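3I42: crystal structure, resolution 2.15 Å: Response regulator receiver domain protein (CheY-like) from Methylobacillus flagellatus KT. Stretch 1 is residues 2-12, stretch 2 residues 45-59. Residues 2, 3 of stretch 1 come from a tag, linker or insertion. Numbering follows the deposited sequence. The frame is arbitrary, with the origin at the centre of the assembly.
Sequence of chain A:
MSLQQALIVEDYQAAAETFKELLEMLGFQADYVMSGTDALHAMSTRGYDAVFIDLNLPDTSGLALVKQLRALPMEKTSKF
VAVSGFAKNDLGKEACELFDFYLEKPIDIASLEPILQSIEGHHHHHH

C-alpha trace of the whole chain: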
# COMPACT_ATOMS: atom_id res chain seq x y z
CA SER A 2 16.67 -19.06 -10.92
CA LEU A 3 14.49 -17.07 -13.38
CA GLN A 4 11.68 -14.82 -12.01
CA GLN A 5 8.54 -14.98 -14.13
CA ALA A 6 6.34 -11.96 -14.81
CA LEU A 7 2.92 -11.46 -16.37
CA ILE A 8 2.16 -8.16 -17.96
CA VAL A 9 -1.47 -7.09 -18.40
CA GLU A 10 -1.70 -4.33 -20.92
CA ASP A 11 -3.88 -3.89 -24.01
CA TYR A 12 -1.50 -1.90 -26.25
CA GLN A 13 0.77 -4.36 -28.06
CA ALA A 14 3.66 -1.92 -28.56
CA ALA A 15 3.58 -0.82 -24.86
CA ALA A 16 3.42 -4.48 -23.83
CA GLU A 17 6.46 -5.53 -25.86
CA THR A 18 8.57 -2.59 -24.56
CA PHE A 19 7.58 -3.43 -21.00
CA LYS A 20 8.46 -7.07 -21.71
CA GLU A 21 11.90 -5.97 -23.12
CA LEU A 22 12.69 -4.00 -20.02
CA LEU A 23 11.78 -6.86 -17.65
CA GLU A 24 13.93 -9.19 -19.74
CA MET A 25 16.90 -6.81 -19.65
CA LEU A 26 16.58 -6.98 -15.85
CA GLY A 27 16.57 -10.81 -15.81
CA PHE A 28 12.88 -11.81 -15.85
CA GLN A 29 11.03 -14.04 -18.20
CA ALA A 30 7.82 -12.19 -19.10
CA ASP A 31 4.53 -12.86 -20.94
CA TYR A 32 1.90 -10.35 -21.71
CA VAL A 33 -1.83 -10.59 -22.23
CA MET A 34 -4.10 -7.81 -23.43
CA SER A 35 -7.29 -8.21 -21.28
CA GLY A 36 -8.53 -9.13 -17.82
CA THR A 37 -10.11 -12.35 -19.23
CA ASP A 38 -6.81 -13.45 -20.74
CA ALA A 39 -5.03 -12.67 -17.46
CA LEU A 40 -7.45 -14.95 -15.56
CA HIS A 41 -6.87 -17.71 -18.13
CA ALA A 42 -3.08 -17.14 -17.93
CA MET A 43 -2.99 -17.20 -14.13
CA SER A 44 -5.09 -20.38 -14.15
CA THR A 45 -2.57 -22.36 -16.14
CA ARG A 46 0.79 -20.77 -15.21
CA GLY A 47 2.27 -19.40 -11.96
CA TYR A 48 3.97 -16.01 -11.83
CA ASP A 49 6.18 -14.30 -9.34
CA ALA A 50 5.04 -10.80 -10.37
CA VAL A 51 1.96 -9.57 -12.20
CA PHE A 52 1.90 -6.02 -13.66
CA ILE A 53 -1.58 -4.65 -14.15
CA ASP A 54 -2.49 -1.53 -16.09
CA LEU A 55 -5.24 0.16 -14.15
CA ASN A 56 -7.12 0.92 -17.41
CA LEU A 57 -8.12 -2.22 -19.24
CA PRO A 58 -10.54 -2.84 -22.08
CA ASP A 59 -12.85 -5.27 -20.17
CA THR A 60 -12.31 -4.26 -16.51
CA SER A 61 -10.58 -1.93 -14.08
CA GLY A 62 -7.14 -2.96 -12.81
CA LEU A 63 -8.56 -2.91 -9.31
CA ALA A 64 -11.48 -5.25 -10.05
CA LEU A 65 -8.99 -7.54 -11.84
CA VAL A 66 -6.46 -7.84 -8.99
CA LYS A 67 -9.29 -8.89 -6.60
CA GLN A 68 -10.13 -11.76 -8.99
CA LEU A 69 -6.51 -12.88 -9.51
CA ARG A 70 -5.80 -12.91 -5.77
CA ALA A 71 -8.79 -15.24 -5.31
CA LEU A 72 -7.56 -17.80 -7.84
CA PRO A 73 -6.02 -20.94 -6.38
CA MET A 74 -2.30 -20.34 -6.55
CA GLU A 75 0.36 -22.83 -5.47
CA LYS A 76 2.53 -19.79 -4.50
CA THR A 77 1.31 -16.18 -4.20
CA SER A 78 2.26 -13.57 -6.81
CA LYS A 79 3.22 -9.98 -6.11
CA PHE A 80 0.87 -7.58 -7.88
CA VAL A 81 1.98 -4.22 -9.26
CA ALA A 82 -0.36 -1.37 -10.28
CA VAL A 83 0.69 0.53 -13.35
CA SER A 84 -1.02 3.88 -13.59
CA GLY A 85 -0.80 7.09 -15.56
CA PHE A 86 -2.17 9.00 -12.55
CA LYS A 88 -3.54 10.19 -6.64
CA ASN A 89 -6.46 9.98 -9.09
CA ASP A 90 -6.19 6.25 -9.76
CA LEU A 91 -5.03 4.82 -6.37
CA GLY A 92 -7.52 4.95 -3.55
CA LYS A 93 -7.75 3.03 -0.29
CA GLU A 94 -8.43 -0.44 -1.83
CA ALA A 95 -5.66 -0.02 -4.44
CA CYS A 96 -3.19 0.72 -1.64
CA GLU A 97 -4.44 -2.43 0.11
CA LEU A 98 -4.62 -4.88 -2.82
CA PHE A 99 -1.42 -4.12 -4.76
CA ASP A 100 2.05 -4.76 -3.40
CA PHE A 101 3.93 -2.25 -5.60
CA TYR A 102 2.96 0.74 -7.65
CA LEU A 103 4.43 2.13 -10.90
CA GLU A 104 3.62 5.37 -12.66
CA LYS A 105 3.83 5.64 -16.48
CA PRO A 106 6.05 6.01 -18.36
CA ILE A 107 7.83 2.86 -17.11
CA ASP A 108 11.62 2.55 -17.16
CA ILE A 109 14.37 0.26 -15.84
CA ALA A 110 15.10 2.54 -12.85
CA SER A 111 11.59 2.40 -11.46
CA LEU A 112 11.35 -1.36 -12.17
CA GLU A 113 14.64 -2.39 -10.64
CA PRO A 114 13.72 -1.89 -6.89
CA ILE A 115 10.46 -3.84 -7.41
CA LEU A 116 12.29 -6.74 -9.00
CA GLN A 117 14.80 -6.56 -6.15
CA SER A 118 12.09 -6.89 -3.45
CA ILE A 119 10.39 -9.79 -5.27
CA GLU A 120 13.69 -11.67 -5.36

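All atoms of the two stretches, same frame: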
# COMPACT_ATOMS: atom_id res chain seq x y z
N SER A 2 17.88 -18.69 -10.13
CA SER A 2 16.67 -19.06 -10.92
C SER A 2 16.16 -17.89 -11.78
O SER A 2 16.72 -16.80 -11.75
CB SER A 2 15.59 -19.54 -9.97
OG SER A 2 15.47 -18.66 -8.85
N LEU A 3 15.10 -18.13 -12.55
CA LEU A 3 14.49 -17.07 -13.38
C LEU A 3 13.14 -16.61 -12.79
O LEU A 3 12.25 -17.43 -12.61
CB LEU A 3 14.25 -17.62 -14.78
CG LEU A 3 14.36 -16.69 -15.98
CD1 LEU A 3 15.81 -16.20 -16.19
CD2 LEU A 3 13.84 -17.44 -17.20
N GLN A 4 12.99 -15.32 -12.47
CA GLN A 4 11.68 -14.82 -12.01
C GLN A 4 10.79 -14.72 -13.22
O GLN A 4 11.28 -14.46 -14.30
CB GLN A 4 11.78 -13.45 -11.35
CG GLN A 4 12.73 -13.38 -10.18
CD GLN A 4 12.27 -14.19 -8.99
OE1 GLN A 4 13.09 -14.84 -8.33
NE2 GLN A 4 10.97 -14.17 -8.72
N GLN A 5 9.50 -14.96 -13.03
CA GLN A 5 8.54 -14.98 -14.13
C GLN A 5 7.46 -13.91 -13.94
O GLN A 5 6.80 -13.86 -12.89
CB GLN A 5 7.87 -16.34 -14.23
CG GLN A 5 8.62 -17.37 -15.06
CD GLN A 5 7.74 -18.58 -15.33
OE1 GLN A 5 7.49 -18.94 -16.49
NE2 GLN A 5 7.23 -19.19 -14.25
N ALA A 6 7.24 -13.09 -14.95
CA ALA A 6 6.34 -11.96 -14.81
C ALA A 6 5.23 -12.06 -15.84
O ALA A 6 5.45 -12.56 -16.93
CB ALA A 6 7.10 -10.64 -14.97
N LEU A 7 4.04 -11.61 -15.46
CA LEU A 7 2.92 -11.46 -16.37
C LEU A 7 2.60 -9.99 -16.47
O LEU A 7 2.44 -9.30 -15.46
CB LEU A 7 1.69 -12.26 -15.89
CG LEU A 7 0.39 -12.12 -16.74
CD1 LEU A 7 0.44 -12.96 -17.99
CD2 LEU A 7 -0.86 -12.48 -15.93
N ILE A 8 2.52 -9.52 -17.69
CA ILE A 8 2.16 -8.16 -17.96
C ILE A 8 0.74 -8.12 -18.51
O ILE A 8 0.43 -8.83 -19.47
CB ILE A 8 3.11 -7.54 -19.00
CG1 ILE A 8 4.52 -7.49 -18.46
CG2 ILE A 8 2.64 -6.15 -19.41
CD1 ILE A 8 5.57 -7.50 -19.64
N VAL A 9 -0.09 -7.27 -17.92
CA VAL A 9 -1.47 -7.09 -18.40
C VAL A 9 -1.66 -5.68 -18.93
O VAL A 9 -1.72 -4.69 -18.18
CB VAL A 9 -2.53 -7.39 -17.28
CG1 VAL A 9 -3.94 -7.28 -17.87
CG2 VAL A 9 -2.29 -8.78 -16.65
N GLU A 10 -1.81 -5.60 -20.24
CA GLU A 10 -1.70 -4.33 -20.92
C GLU A 10 -2.25 -4.55 -22.31
O GLU A 10 -1.83 -5.50 -23.00
CB GLU A 10 -0.21 -3.91 -20.97
CG GLU A 10 0.15 -2.89 -22.04
CD GLU A 10 -0.68 -1.62 -21.96
OE1 GLU A 10 -0.75 -1.03 -20.87
OE2 GLU A 10 -1.27 -1.22 -23.00
N ASP A 11 -3.17 -3.69 -22.73
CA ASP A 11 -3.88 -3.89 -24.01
C ASP A 11 -3.19 -3.36 -25.26
O ASP A 11 -3.55 -3.79 -26.37
CB ASP A 11 -5.30 -3.35 -23.95
CG ASP A 11 -5.35 -1.92 -23.49
OD1 ASP A 11 -4.72 -1.59 -22.46
OD2 ASP A 11 -6.05 -1.13 -24.17
N TYR A 12 -2.23 -2.45 -25.11
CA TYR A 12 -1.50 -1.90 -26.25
C TYR A 12 -0.28 -2.75 -26.58
O TYR A 12 0.67 -2.78 -25.81
CB TYR A 12 -1.09 -0.43 -25.98
CG TYR A 12 -0.42 0.23 -27.18
CD1 TYR A 12 -0.81 -0.10 -28.49
CD2 TYR A 12 0.59 1.17 -27.01
CE1 TYR A 12 -0.19 0.48 -29.59
CE2 TYR A 12 1.20 1.78 -28.12
CZ TYR A 12 0.81 1.42 -29.39
OH TYR A 12 1.41 2.01 -30.47
N THR A 45 -3.45 -21.32 -15.64
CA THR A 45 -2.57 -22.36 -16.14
C THR A 45 -1.12 -22.23 -15.66
O THR A 45 -0.46 -23.24 -15.39
CB THR A 45 -2.65 -22.44 -17.69
OG1 THR A 45 -2.04 -21.27 -18.25
CG2 THR A 45 -4.11 -22.52 -18.16
N ARG A 46 -0.61 -21.00 -15.58
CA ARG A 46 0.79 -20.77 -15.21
C ARG A 46 0.91 -19.95 -13.93
O ARG A 46 0.04 -19.12 -13.63
CB ARG A 46 1.56 -20.05 -16.32
CG ARG A 46 1.13 -20.37 -17.77
CD ARG A 46 2.36 -20.47 -18.70
NE ARG A 46 3.45 -19.54 -18.33
CZ ARG A 46 4.68 -19.54 -18.87
NH1 ARG A 46 5.57 -18.64 -18.45
NH2 ARG A 46 5.02 -20.41 -19.82
N GLY A 47 1.98 -20.18 -13.17
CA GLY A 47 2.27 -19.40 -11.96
C GLY A 47 3.24 -18.28 -12.30
O GLY A 47 4.07 -18.42 -13.19
N TYR A 48 3.12 -17.16 -11.60
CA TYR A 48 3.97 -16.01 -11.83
C TYR A 48 4.45 -15.49 -10.52
O TYR A 48 3.74 -15.56 -9.52
CB TYR A 48 3.21 -14.92 -12.57
CG TYR A 48 2.87 -15.33 -13.97
CD1 TYR A 48 3.84 -15.25 -14.99
CD2 TYR A 48 1.61 -15.81 -14.29
CE1 TYR A 48 3.54 -15.65 -16.30
CE2 TYR A 48 1.30 -16.22 -15.60
CZ TYR A 48 2.26 -16.13 -16.59
OH TYR A 48 1.95 -16.51 -17.88
N ASP A 49 5.65 -14.94 -10.51
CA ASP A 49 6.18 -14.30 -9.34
C ASP A 49 5.67 -12.87 -9.21
O ASP A 49 5.49 -12.38 -8.10
CB ASP A 49 7.72 -14.31 -9.39
CG ASP A 49 8.29 -15.73 -9.51
OD1 ASP A 49 8.33 -16.43 -8.47
OD2 ASP A 49 8.67 -16.14 -10.62
N ALA A 50 5.48 -12.20 -10.35
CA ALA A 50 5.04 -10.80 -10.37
C ALA A 50 4.05 -10.59 -11.50
O ALA A 50 4.23 -11.09 -12.60
CB ALA A 50 6.22 -9.86 -10.54
N VAL A 51 2.98 -9.86 -11.21
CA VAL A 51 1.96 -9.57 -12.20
C VAL A 51 1.81 -8.05 -12.27
O VAL A 51 1.55 -7.40 -11.25
CB VAL A 51 0.60 -10.27 -11.83
CG1 VAL A 51 -0.51 -9.91 -12.82
CG2 VAL A 51 0.78 -11.79 -11.72
N PHE A 52 1.98 -7.49 -13.47
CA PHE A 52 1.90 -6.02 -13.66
C PHE A 52 0.61 -5.70 -14.34
O PHE A 52 0.37 -6.17 -15.45
CB PHE A 52 3.07 -5.46 -14.49
CG PHE A 52 4.41 -5.71 -13.87
CD1 PHE A 52 5.02 -4.73 -13.11
CD2 PHE A 52 5.05 -6.93 -14.06
CE1 PHE A 52 6.24 -4.94 -12.52
CE2 PHE A 52 6.29 -7.18 -13.48
CZ PHE A 52 6.88 -6.19 -12.69
N ILE A 53 -0.23 -4.91 -13.66
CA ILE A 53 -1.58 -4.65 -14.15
C ILE A 53 -1.78 -3.17 -14.45
O ILE A 53 -1.72 -2.35 -13.54
CB ILE A 53 -2.67 -5.14 -13.15
CG1 ILE A 53 -2.61 -6.65 -12.96
CG2 ILE A 53 -4.07 -4.77 -13.63
CD1 ILE A 53 -3.16 -7.11 -11.63
N ASP A 54 -2.02 -2.85 -15.72
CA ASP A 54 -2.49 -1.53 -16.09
C ASP A 54 -3.83 -1.28 -15.43
O ASP A 54 -4.69 -2.16 -15.38
CB ASP A 54 -2.61 -1.43 -17.61
CG ASP A 54 -2.65 0.02 -18.11
OD1 ASP A 54 -3.54 0.80 -17.69
OD2 ASP A 54 -1.77 0.37 -18.92
N LEU A 55 -4.02 -0.08 -14.90
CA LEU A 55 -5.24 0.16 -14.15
C LEU A 55 -6.43 0.44 -15.08
O LEU A 55 -7.59 0.44 -14.62
CB LEU A 55 -5.05 1.28 -13.12
CG LEU A 55 -4.13 0.99 -11.94
CD1 LEU A 55 -4.19 2.13 -10.93
CD2 LEU A 55 -4.44 -0.32 -11.24
N ASN A 56 -6.13 0.63 -16.37
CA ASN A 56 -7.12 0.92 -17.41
C ASN A 56 -7.14 -0.21 -18.40
O ASN A 56 -6.26 -0.30 -19.23
CB ASN A 56 -6.70 2.16 -18.20
CG ASN A 56 -6.96 3.47 -17.46
OD1 ASN A 56 -7.99 3.63 -16.79
ND2 ASN A 56 -6.04 4.43 -17.61
N LEU A 57 -8.13 -1.07 -18.35
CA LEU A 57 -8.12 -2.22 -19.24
C LEU A 57 -9.37 -2.22 -20.13
O LEU A 57 -10.33 -1.52 -19.82
CB LEU A 57 -7.99 -3.50 -18.42
CG LEU A 57 -6.60 -3.78 -17.87
CD1 LEU A 57 -6.68 -4.90 -16.85
CD2 LEU A 57 -5.64 -4.15 -19.03
N PRO A 58 -9.35 -2.96 -21.26
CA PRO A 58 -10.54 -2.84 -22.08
C PRO A 58 -11.81 -3.38 -21.36
O PRO A 58 -12.85 -2.72 -21.38
CB PRO A 58 -10.21 -3.67 -23.33
CG PRO A 58 -8.74 -4.07 -23.20
CD PRO A 58 -8.38 -3.95 -21.78
N ASP A 59 -11.69 -4.54 -20.71
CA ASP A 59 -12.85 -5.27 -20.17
C ASP A 59 -13.07 -5.14 -18.65
O ASP A 59 -13.92 -5.86 -18.09
CB ASP A 59 -12.72 -6.77 -20.53
CG ASP A 59 -11.36 -7.36 -20.10
OD1 ASP A 59 -10.39 -6.59 -19.83
OD2 ASP A 59 -11.25 -8.61 -20.05

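The two stretches meet as neighbouring parallel strands, the one ending at Val9 and the other spanning Ala50 to Asp54. Their axes approach to 4.7 Å and their directions differ by 17°, and together the stretches bury 884 Å² of surface. The register pairs Ala6 with Ala50, Leu7 with Val51, Ile8 with Phe52 and Val9 with Ile53.

Backbone hydrogen bonds follow the parallel pattern, in which alternate residues of the first strand bond to residues flanking their partners. Leu7 N donates to Ala50 O (2.9 Å) and Leu7 O accepts from Phe52 N (2.7 Å); one step on, Val9 N donates to Phe52 O (2.7 Å) and Val9 O accepts from Asp54 N (3.1 Å). At the other end Gln5 O accepts from Asp49 N at 2.9 Å and, weakly, from Ala50 N at 3.3 Å. The Asp49 side chain completes this end, its OD2 taking the hydrogen of Gln5 N at 2.8 Å and so standing in for a main-chain carbonyl. CA-H...O contacts from Ala6 CA to Ala50 O (3.2 Å) and from Val51 CA to Leu7 O (3.3 Å) lie between these bonds.

Apolar side chains pack on both faces of the sheet. On the face of Leu7 and Val9, Leu7 CD2 lies 4.0 Å from Val51 CG1, and Val9 CG2 lies 4.3 Å from Ile53 CG1. Beyond the strand, the end of the Leu57 side chain turns back to bring CD2 within 3.7 Å of Val9 CG1. Leu7 also covers the Tyr48 ring: its CB sits 3.6 Å from the ring centroid, 5° off the normal, in a CH-pi contact. On the opposite face, the small Ala6 side chain meets the edge of the Phe52 ring, with Ala6 CB 3.9 Å from Phe52 CE2, while Ile8 makes a looser contact with the same ring.

Polar and acidic side chains gather at the ends. Gln5 OE1 approaches Arg46 NH1 to 2.8 Å, but the angle is too poor for a hydrogen bond. At the C-terminal end of the pairing, where Glu10 follows the first strand and Asp54 closes the second, Glu10 OE1 and Asp54 OD2 are 2.6 Å apart, two acid groups in close contact. The remaining carboxylate oxygens bond locally: Glu10 OE2 accepts from Tyr12 N (2.6 Å), and Asp54 OD1 from Asn56 N (2.9 Å). Finally, Asp11 CB packs 3.6 Å from Pro58 CG, extending the contact into the loops.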